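Local structure of class B carbapenemase GOB-18 (Elizabethkingia meningoseptica, 5K0W) at residues L170-H175 and G227-L232; S179-F184 and L196-P201; L94-A99 and F118-A123. The protein probably hydrolyses beta-lactam antibiotics, including carbapenems, as a subclass B3 metallo-beta-lactamase with two zinc ions. All coordinates share one frame; numbering follows the deposited sequence.

Contact 1 of 3, residues L170-H175 and G227-L232; sequences LHHPGH and GVMKKL. With ZN (zinc ion), chain D.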
loop_
_atom_site.group_PDB
_atom_site.type_symbol
_atom_site.label_atom_id
_atom_site.label_comp_id
_atom_site.label_asym_id
_atom_site.label_seq_id
_atom_site.Cartn_x
_atom_site.Cartn_y
_atom_site.Cartn_z
ATOM N N LEU A 170 -2.598 2.467 -10.724
ATOM C CA LEU A 170 -3.381 1.411 -11.352
ATOM C C LEU A 170 -4.542 1.107 -10.400
ATOM O O LEU A 170 -4.319 0.563 -9.315
ATOM C CB LEU A 170 -2.532 0.146 -11.615
ATOM C CG LEU A 170 -1.214 0.321 -12.397
ATOM C CD1 LEU A 170 -0.369 -0.924 -12.329
ATOM C CD2 LEU A 170 -1.462 0.715 -13.840
ATOM N N HIS A 171 -5.768 1.497 -10.783
ATOM C CA HIS A 171 -6.967 1.264 -9.994
ATOM C C HIS A 171 -7.242 -0.242 -9.903
ATOM O O HIS A 171 -7.515 -0.893 -10.922
ATOM C CB HIS A 171 -8.143 2.020 -10.618
ATOM C CG HIS A 171 -9.413 1.997 -9.815
ATOM N ND1 HIS A 171 -9.468 2.500 -8.519
ATOM C CD2 HIS A 171 -10.652 1.585 -10.167
ATOM C CE1 HIS A 171 -10.719 2.337 -8.122
ATOM N NE2 HIS A 171 -11.465 1.790 -9.074
ATOM N N HIS A 172 -7.088 -0.804 -8.684
ATOM C CA HIS A 172 -7.298 -2.223 -8.384
ATOM C C HIS A 172 -8.309 -2.369 -7.227
ATOM O O HIS A 172 -7.902 -2.716 -6.107
ATOM C CB HIS A 172 -5.952 -2.897 -8.075
ATOM C CG HIS A 172 -5.036 -2.999 -9.269
ATOM N ND1 HIS A 172 -3.665 -3.056 -9.119
ATOM C CD2 HIS A 172 -5.326 -3.046 -10.592
ATOM C CE1 HIS A 172 -3.167 -3.114 -10.343
ATOM N NE2 HIS A 172 -4.126 -3.121 -11.259
ATOM N N PRO A 173 -9.622 -2.061 -7.446
ATOM C CA PRO A 173 -10.583 -2.106 -6.325
ATOM C C PRO A 173 -10.958 -3.499 -5.815
ATOM O O PRO A 173 -10.562 -4.508 -6.382
ATOM C CB PRO A 173 -11.794 -1.343 -6.871
ATOM C CG PRO A 173 -11.738 -1.554 -8.342
ATOM C CD PRO A 173 -10.281 -1.617 -8.697
ATOM N N GLY A 174 -11.718 -3.528 -4.734
ATOM C CA GLY A 174 -12.192 -4.753 -4.120
ATOM C C GLY A 174 -11.825 -4.785 -2.661
ATOM O O GLY A 174 -12.698 -4.736 -1.808
ATOM N N HIS A 175 -10.529 -4.865 -2.358
ATOM C CA HIS A 175 -10.058 -4.910 -0.987
ATOM C C HIS A 175 -10.600 -3.682 -0.226
ATOM O O HIS A 175 -11.031 -3.790 0.925
ATOM C CB HIS A 175 -8.535 -5.031 -0.947
ATOM C CG HIS A 175 -8.003 -5.279 0.431
ATOM N ND1 HIS A 175 -7.879 -6.565 0.939
ATOM C CD2 HIS A 175 -7.611 -4.390 1.378
ATOM C CE1 HIS A 175 -7.391 -6.420 2.166
ATOM N NE2 HIS A 175 -7.217 -5.125 2.476
ATOM N N GLY A 227 -8.696 -9.328 -13.842
ATOM C CA GLY A 227 -8.430 -9.201 -15.270
ATOM C C GLY A 227 -7.218 -8.335 -15.557
ATOM O O GLY A 227 -6.261 -8.785 -16.184
ATOM N N VAL A 228 -7.240 -7.100 -15.068
ATOM C CA VAL A 228 -6.198 -6.088 -15.266
ATOM C C VAL A 228 -4.830 -6.471 -14.620
ATOM O O VAL A 228 -3.778 -6.232 -15.218
ATOM C CB VAL A 228 -6.759 -4.680 -14.875
ATOM C CG1 VAL A 228 -7.047 -4.566 -13.381
ATOM C CG2 VAL A 228 -5.855 -3.546 -15.348
ATOM N N MET A 229 -4.860 -7.129 -13.445
ATOM C CA MET A 229 -3.643 -7.544 -12.739
ATOM C C MET A 229 -2.853 -8.689 -13.417
ATOM O O MET A 229 -1.631 -8.743 -13.275
ATOM C CB MET A 229 -3.906 -7.802 -11.246
ATOM C CG MET A 229 -3.946 -6.537 -10.413
ATOM S SD MET A 229 -4.287 -6.784 -8.650
ATOM C CE MET A 229 -2.621 -6.877 -7.981
ATOM N N LYS A 230 -3.536 -9.585 -14.141
ATOM C CA LYS A 230 -2.920 -10.713 -14.870
ATOM C C LYS A 230 -2.173 -10.253 -16.131
ATOM O O LYS A 230 -1.297 -10.973 -16.616
ATOM C CB LYS A 230 -3.999 -11.737 -15.288
ATOM C CG LYS A 230 -4.378 -12.750 -14.201
ATOM C CD LYS A 230 -5.711 -13.454 -14.488
ATOM C CE LYS A 230 -5.620 -14.668 -15.392
ATOM N NZ LYS A 230 -6.961 -15.257 -15.672
ATOM N N LYS A 231 -2.528 -9.059 -16.663
ATOM C CA LYS A 231 -1.954 -8.479 -17.896
ATOM C C LYS A 231 -0.866 -7.421 -17.661
ATOM O O LYS A 231 -0.449 -6.756 -18.616
ATOM C CB LYS A 231 -3.046 -7.933 -18.860
ATOM C CG LYS A 231 -4.449 -8.533 -18.757
ATOM C CD LYS A 231 -5.094 -8.918 -20.100
ATOM C CE LYS A 231 -5.853 -7.797 -20.776
ATOM N NZ LYS A 231 -5.024 -7.099 -21.803
ATOM N N LEU A 232 -0.382 -7.285 -16.414
ATOM C CA LEU A 232 0.653 -6.302 -16.076
ATOM C C LEU A 232 2.042 -6.795 -16.463
ATOM O O LEU A 232 2.337 -8.000 -16.351
ATOM C CB LEU A 232 0.614 -5.918 -14.566
ATOM C CG LEU A 232 -0.647 -5.195 -14.045
ATOM C CD1 LEU A 232 -0.667 -5.149 -12.536
ATOM C CD2 LEU A 232 -0.783 -3.786 -14.628
HETATM ZN ZN ZN D . -6.595 -4.119 4.164
HETATM O O HOH W 1 -4.974 -5.374 4.485
HETATM O O HOH W 2 -7.558 -5.568 5.525
#

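Contact 2 of 3, residues S179-F184 and L196-P201; sequences SCSFIF and LIANMP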
loop_
_atom_site.group_PDB
_atom_site.type_symbol
_atom_site.label_atom_id
_atom_site.label_comp_id
_atom_site.label_asym_id
_atom_site.label_seq_id
_atom_site.Cartn_x
_atom_site.Cartn_y
_atom_site.Cartn_z
ATOM N N SER A 179 -8.664 0.681 -3.639
ATOM C CA SER A 179 -7.348 0.064 -3.502
ATOM C C SER A 179 -6.646 0.181 -4.863
ATOM O O SER A 179 -7.306 0.230 -5.901
ATOM C CB SER A 179 -7.424 -1.382 -3.019
ATOM O OG SER A 179 -8.598 -2.064 -3.418
ATOM N N CYS A 180 -5.337 0.372 -4.849
ATOM C CA CYS A 180 -4.596 0.566 -6.086
ATOM C C CYS A 180 -3.170 0.086 -5.988
ATOM O O CYS A 180 -2.649 -0.141 -4.896
ATOM C CB CYS A 180 -4.657 2.031 -6.509
ATOM S SG CYS A 180 -4.049 3.180 -5.256
ATOM N N SER A 181 -2.528 -0.045 -7.136
ATOM C CA SER A 181 -1.121 -0.415 -7.208
ATOM C C SER A 181 -0.419 0.699 -7.949
ATOM O O SER A 181 -1.081 1.549 -8.562
ATOM C CB SER A 181 -0.937 -1.741 -7.944
ATOM O OG SER A 181 -1.649 -2.798 -7.319
ATOM N N PHE A 182 0.912 0.712 -7.887
ATOM C CA PHE A 182 1.709 1.716 -8.581
ATOM C C PHE A 182 2.760 1.059 -9.438
ATOM O O PHE A 182 3.320 0.028 -9.068
ATOM C CB PHE A 182 2.327 2.734 -7.613
ATOM C CG PHE A 182 1.309 3.500 -6.809
ATOM C CD1 PHE A 182 0.762 4.681 -7.296
ATOM C CD2 PHE A 182 0.914 3.056 -5.549
ATOM C CE1 PHE A 182 -0.164 5.407 -6.536
ATOM C CE2 PHE A 182 -0.035 3.768 -4.799
ATOM C CZ PHE A 182 -0.563 4.941 -5.296
ATOM N N ILE A 183 2.990 1.632 -10.613
ATOM C CA ILE A 183 3.970 1.125 -11.555
ATOM C C ILE A 183 4.884 2.260 -11.983
ATOM O O ILE A 183 4.420 3.350 -12.336
ATOM C CB ILE A 183 3.331 0.279 -12.712
ATOM C CG1 ILE A 183 4.367 -0.576 -13.447
ATOM C CG2 ILE A 183 2.463 1.102 -13.685
ATOM C CD1 ILE A 183 3.883 -1.966 -13.705
ATOM N N PHE A 184 6.191 2.028 -11.863
ATOM C CA PHE A 184 7.202 3.022 -12.213
ATOM C C PHE A 184 8.522 2.373 -12.581
ATOM O O PHE A 184 8.767 1.209 -12.264
ATOM C CB PHE A 184 7.391 4.030 -11.058
ATOM C CG PHE A 184 8.052 3.450 -9.836
ATOM C CD1 PHE A 184 7.311 2.738 -8.897
ATOM C CD2 PHE A 184 9.417 3.611 -9.622
ATOM C CE1 PHE A 184 7.923 2.181 -7.777
ATOM C CE2 PHE A 184 10.036 3.053 -8.504
ATOM C CZ PHE A 184 9.283 2.347 -7.582
ATOM N N LEU A 196 6.508 -2.747 -9.749
ATOM C CA LEU A 196 5.093 -2.819 -9.435
ATOM C C LEU A 196 4.931 -2.939 -7.928
ATOM O O LEU A 196 5.470 -3.876 -7.329
ATOM C CB LEU A 196 4.421 -4.015 -10.141
ATOM C CG LEU A 196 2.961 -4.267 -9.772
ATOM C CD1 LEU A 196 2.032 -3.338 -10.530
ATOM C CD2 LEU A 196 2.587 -5.716 -9.978
ATOM N N ILE A 197 4.203 -1.990 -7.312
ATOM C CA ILE A 197 3.873 -2.008 -5.886
ATOM C C ILE A 197 2.405 -2.448 -5.869
ATOM O O ILE A 197 1.520 -1.651 -6.124
ATOM C CB ILE A 197 4.146 -0.646 -5.180
ATOM C CG1 ILE A 197 5.650 -0.345 -5.137
ATOM C CG2 ILE A 197 3.549 -0.615 -3.740
ATOM C CD1 ILE A 197 5.983 1.055 -4.815
ATOM N N ALA A 198 2.162 -3.735 -5.665
ATOM C CA ALA A 198 0.843 -4.333 -5.742
ATOM C C ALA A 198 -0.008 -4.331 -4.480
ATOM O O ALA A 198 0.502 -4.517 -3.384
ATOM C CB ALA A 198 0.962 -5.750 -6.275
ATOM N N ASN A 199 -1.321 -4.174 -4.645
ATOM C CA ASN A 199 -2.256 -4.348 -3.553
ATOM C C ASN A 199 -3.048 -5.602 -3.950
ATOM O O ASN A 199 -3.959 -5.539 -4.775
ATOM C CB ASN A 199 -3.154 -3.137 -3.311
ATOM C CG ASN A 199 -3.881 -3.267 -1.993
ATOM O OD1 ASN A 199 -3.319 -3.054 -0.916
ATOM N ND2 ASN A 199 -5.083 -3.785 -2.040
ATOM N N MET A 200 -2.614 -6.753 -3.417
ATOM C CA MET A 200 -3.174 -8.077 -3.674
ATOM C C MET A 200 -4.685 -8.138 -3.418
ATOM O O MET A 200 -5.147 -7.680 -2.371
ATOM C CB MET A 200 -2.405 -9.193 -2.932
ATOM C CG MET A 200 -0.910 -9.268 -3.283
ATOM S SD MET A 200 -0.532 -9.307 -5.068
ATOM C CE MET A 200 -0.951 -11.058 -5.493
ATOM N N PRO A 201 -5.469 -8.617 -4.409
ATOM C CA PRO A 201 -6.926 -8.588 -4.263
ATOM C C PRO A 201 -7.555 -9.689 -3.403
ATOM O O PRO A 201 -8.230 -10.586 -3.907
ATOM C CB PRO A 201 -7.411 -8.555 -5.715
ATOM C CG PRO A 201 -6.352 -9.286 -6.473
ATOM C CD PRO A 201 -5.065 -9.144 -5.734
#

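Contact 3 of 3, residues L94-A99 and F118-A123; sequences LLLTQA and FYVDKA. With ZN (zinc ion), chain D.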
loop_
_atom_site.group_PDB
_atom_site.type_symbol
_atom_site.label_atom_id
_atom_site.label_comp_id
_atom_site.label_asym_id
_atom_site.label_seq_id
_atom_site.Cartn_x
_atom_site.Cartn_y
_atom_site.Cartn_z
ATOM N N LEU A 94 2.674 11.879 -0.331
ATOM C CA LEU A 94 2.216 10.710 0.416
ATOM C C LEU A 94 1.215 9.932 -0.459
ATOM O O LEU A 94 0.284 10.539 -0.991
ATOM C CB LEU A 94 1.571 11.136 1.752
ATOM C CG LEU A 94 2.541 11.687 2.800
ATOM C CD1 LEU A 94 1.858 12.656 3.737
ATOM C CD2 LEU A 94 3.212 10.555 3.569
ATOM N N LEU A 95 1.441 8.614 -0.655
ATOM C CA LEU A 95 0.569 7.737 -1.462
ATOM C C LEU A 95 0.071 6.504 -0.682
ATOM O O LEU A 95 0.654 6.141 0.342
ATOM C CB LEU A 95 1.207 7.343 -2.809
ATOM C CG LEU A 95 1.663 8.495 -3.732
ATOM C CD1 LEU A 95 2.499 7.972 -4.892
ATOM C CD2 LEU A 95 0.484 9.261 -4.294
ATOM N N LEU A 96 -1.023 5.879 -1.168
ATOM C CA LEU A 96 -1.705 4.756 -0.526
ATOM C C LEU A 96 -2.050 3.635 -1.474
ATOM O O LEU A 96 -2.514 3.903 -2.580
ATOM C CB LEU A 96 -3.042 5.267 0.033
ATOM C CG LEU A 96 -3.146 5.597 1.508
ATOM C CD1 LEU A 96 -4.574 5.934 1.848
ATOM C CD2 LEU A 96 -2.656 4.438 2.371
ATOM N N THR A 97 -1.966 2.385 -1.009
ATOM C CA THR A 97 -2.390 1.252 -1.835
ATOM C C THR A 97 -3.791 0.775 -1.434
ATOM O O THR A 97 -4.437 0.079 -2.218
ATOM C CB THR A 97 -1.354 0.111 -1.850
ATOM O OG1 THR A 97 -1.126 -0.343 -0.516
ATOM C CG2 THR A 97 -0.049 0.503 -2.534
ATOM N N GLN A 98 -4.250 1.139 -0.209
ATOM C CA GLN A 98 -5.549 0.779 0.358
ATOM C C GLN A 98 -5.841 1.645 1.603
ATOM O O GLN A 98 -4.914 1.960 2.354
ATOM C CB GLN A 98 -5.621 -0.730 0.700
ATOM C CG GLN A 98 -4.487 -1.229 1.589
ATOM C CD GLN A 98 -4.781 -2.579 2.188
ATOM O OE1 GLN A 98 -5.547 -2.695 3.155
ATOM N NE2 GLN A 98 -4.120 -3.628 1.665
ATOM N N ALA A 99 -7.129 2.020 1.818
ATOM C CA ALA A 99 -7.557 2.873 2.943
ATOM C C ALA A 99 -7.987 2.111 4.193
ATOM O O ALA A 99 -9.133 2.226 4.650
ATOM C CB ALA A 99 -8.632 3.864 2.504
ATOM N N PHE A 118 -0.905 14.999 0.013
ATOM C CA PHE A 118 -1.477 13.663 0.038
ATOM C C PHE A 118 -2.389 13.449 -1.164
ATOM O O PHE A 118 -3.371 14.169 -1.320
ATOM C CB PHE A 118 -2.185 13.377 1.378
ATOM C CG PHE A 118 -2.928 12.060 1.433
ATOM C CD1 PHE A 118 -2.320 10.876 1.010
ATOM C CD2 PHE A 118 -4.222 11.993 1.940
ATOM C CE1 PHE A 118 -3.007 9.661 1.051
ATOM C CE2 PHE A 118 -4.912 10.776 1.982
ATOM C CZ PHE A 118 -4.294 9.616 1.544
ATOM N N TYR A 119 -2.026 12.489 -2.036
ATOM C CA TYR A 119 -2.783 12.141 -3.241
ATOM C C TYR A 119 -3.353 10.737 -3.049
ATOM O O TYR A 119 -2.629 9.833 -2.643
ATOM C CB TYR A 119 -1.876 12.171 -4.492
ATOM C CG TYR A 119 -1.076 13.433 -4.746
ATOM C CD1 TYR A 119 -1.445 14.647 -4.176
ATOM C CD2 TYR A 119 -0.006 13.432 -5.631
ATOM C CE1 TYR A 119 -0.741 15.819 -4.442
ATOM C CE2 TYR A 119 0.709 14.597 -5.904
ATOM C CZ TYR A 119 0.337 15.791 -5.309
ATOM O OH TYR A 119 1.034 16.945 -5.582
ATOM N N VAL A 120 -4.642 10.550 -3.324
ATOM C CA VAL A 120 -5.302 9.261 -3.143
ATOM C C VAL A 120 -6.308 8.924 -4.263
ATOM O O VAL A 120 -6.803 9.827 -4.946
ATOM C CB VAL A 120 -5.944 9.187 -1.736
ATOM C CG1 VAL A 120 -7.344 9.798 -1.718
ATOM C CG2 VAL A 120 -5.951 7.753 -1.211
ATOM N N ASP A 121 -6.620 7.611 -4.412
ATOM C CA ASP A 121 -7.605 7.087 -5.355
ATOM C C ASP A 121 -8.933 7.732 -4.995
ATOM O O ASP A 121 -9.291 7.754 -3.812
ATOM C CB ASP A 121 -7.717 5.570 -5.190
ATOM C CG ASP A 121 -8.387 4.842 -6.343
ATOM O OD1 ASP A 121 -9.561 5.165 -6.654
ATOM O OD2 ASP A 121 -7.768 3.905 -6.888
ATOM N N LYS A 122 -9.637 8.298 -5.989
ATOM C CA LYS A 122 -10.900 8.990 -5.772
ATOM C C LYS A 122 -11.898 8.164 -4.958
ATOM O O LYS A 122 -12.496 8.690 -4.014
ATOM C CB LYS A 122 -11.511 9.460 -7.094
ATOM C CG LYS A 122 -12.490 10.617 -6.940
ATOM C CD LYS A 122 -13.119 10.963 -8.268
ATOM C CE LYS A 122 -13.991 12.181 -8.187
ATOM N NZ LYS A 122 -15.239 11.985 -8.965
ATOM N N ALA A 123 -12.023 6.866 -5.268
ATOM C CA ALA A 123 -12.948 5.965 -4.586
ATOM C C ALA A 123 -12.768 5.802 -3.066
ATOM O O ALA A 123 -13.712 5.365 -2.409
ATOM C CB ALA A 123 -12.952 4.612 -5.268
HETATM ZN ZN ZN D . -6.595 -4.119 4.164
HETATM O O HOH W 3 -2.167 7.209 -3.134
HETATM O O HOH W 1 -4.974 -5.374 4.485
HETATM O O HOH W 2 -7.558 -5.568 5.525
#

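Contact 1 of 3, residues L170-H175 and G227-L232
H172 lays its imidazole flat under the side chain of M229. M229 CG sits almost over the middle of the ring, 3.5 Å from the centroid and 10° off the ring normal, in a CH-pi contact. The sulfur shares that face: SD is 4.0 Å from the centroid, displaced toward ND1 and CG. The M229 chain is extended as far as SD and then bends there, with chi3 at 93°. On the opposite face of the ring, near its rim, lies the carbonyl O of L170.

V228 crosses the ring obliquely, with CG1 3.6 Å from H172 CD2. L232 reaches it tip to tip, CD1 3.9 Å from H172 CE1. L232 CD2 meets L170 CD1 in the same way, at 3.7 Å. The C-terminal end of helix 218-230 and the residues after it cover the end of strand 165-171, in the second sheet, and the loop residue H172 after it. From H172 the chain runs on to H175, a ligand of the zinc ion.

H172 ND1 is hydrogen-bonded to S181 OG, which helps to fix the rotation of the ring. The contact between the segments is apolar and dispersive. A buried imidazole in such company would probably favour the neutral form.

Contact 2 of 3, residues S179-F184 and L196-P201
F182 and I197 are the hydrogen-bonded pair of an antiparallel beta hairpin, formed by strands 180-187 and 192-198 inside the five-stranded sheet. The contact is fully buried. The axes of the short segments 180-184 and 196-198 approach to 4.7 Å, and their N-to-C directions differ by 172°. I197 N gives a nearly straight bond to F182 O, 2.8 Å long and in the carbonyl plane. The return bond from F182 N to I197 O is 3.0 Å, and its donor is tilted from the carbonyl plane. I183 and L196 form the next, non-hydrogen-bonded pair.

The two faces are packed differently. On the face of I183 and L196, the tips cross with CD1 to CD1 at 3.9 Å. On the face of F182 and I197, I197 CD1 comes to the ring edge of F184 at CE1, 3.7 Å away.

Past the paired residues, a side chain continues the link. S181 OG lies anti to its own carbonyl carbon (chi1 -59°) and accepts the backbone N-H of N199 at 3.0 Å. With its bond to H172 this oxygen has two partners. N199 CB packs on C180 O, 3.4 Å away, and N199 OD1 is hydrogen-bonded to S240.

The hairpin belongs to the second sheet of the alpha-beta/beta-alpha sandwich of metallo-beta-lactamases. Its open end brings N199 into the second shell of the zinc site.

Contact 3 of 3, residues L94-A99 and F118-A123
L96 packs onto F118 and V120, just past the end of strand 91-95. Its CB starts beside V120 CG2, 4.0 Å away. CG comes next and lies 4.1 Å from F118 CE1. At the tip, CD1 meets the edge of the F118 ring at CZ, 3.7 Å away, and also touches V120 CG2 at 3.8 Å. The L96 and V120 side chains lie side by side and point the same way. F118 has CG anti to its backbone N (chi1 174°), and the ring edge also reaches the carbonyl of L94. Helices 107-114 and 125-129 pack on this cluster through L107 and L128.

The backbones pair in parallel, with L94 beside F118. Y119 N donates to L94 O at 3.2 Å, with an N-H...O angle of 163°. Water 3 stands where the next direct bond of a parallel pair would be: it accepts from L96 N at 2.6 Å and donates to Y119 O at 2.7 Å.

The strands and the helices between them form a beta-alpha-beta crossover. The chain leaving the first strand starts the HXHXDH-type zinc motif. Here Q98 takes the first position, where most relatives have histidine, and binds zinc through OE1.

Overall arrangement
All three contacts lie beside chain that reaches the first zinc site. Segment 170-175 supplies H175 and segment 94-99 supplies Q98. H175 NE2 and Q98 OE1 bind the same zinc ion at 2.1 Å and 2.0 Å, together with H100. Contact 2 adds a second shell: N199 OD1 is hydrogen-bonded to Q98 NE2 at 2.8 Å and probably orients that amide. A backbone hydrogen bond from C180 N to T97 O, 2.8 Å, ties the chain after strand 91-95 to the second sheet. A further bond, H171 ND1 to D121 OD2 at 2.7 Å, joins contacts 1 and 3. Contacts 1 and 2 lie on neighbouring strands 165-171 and 180-187, centres 8 Å apart.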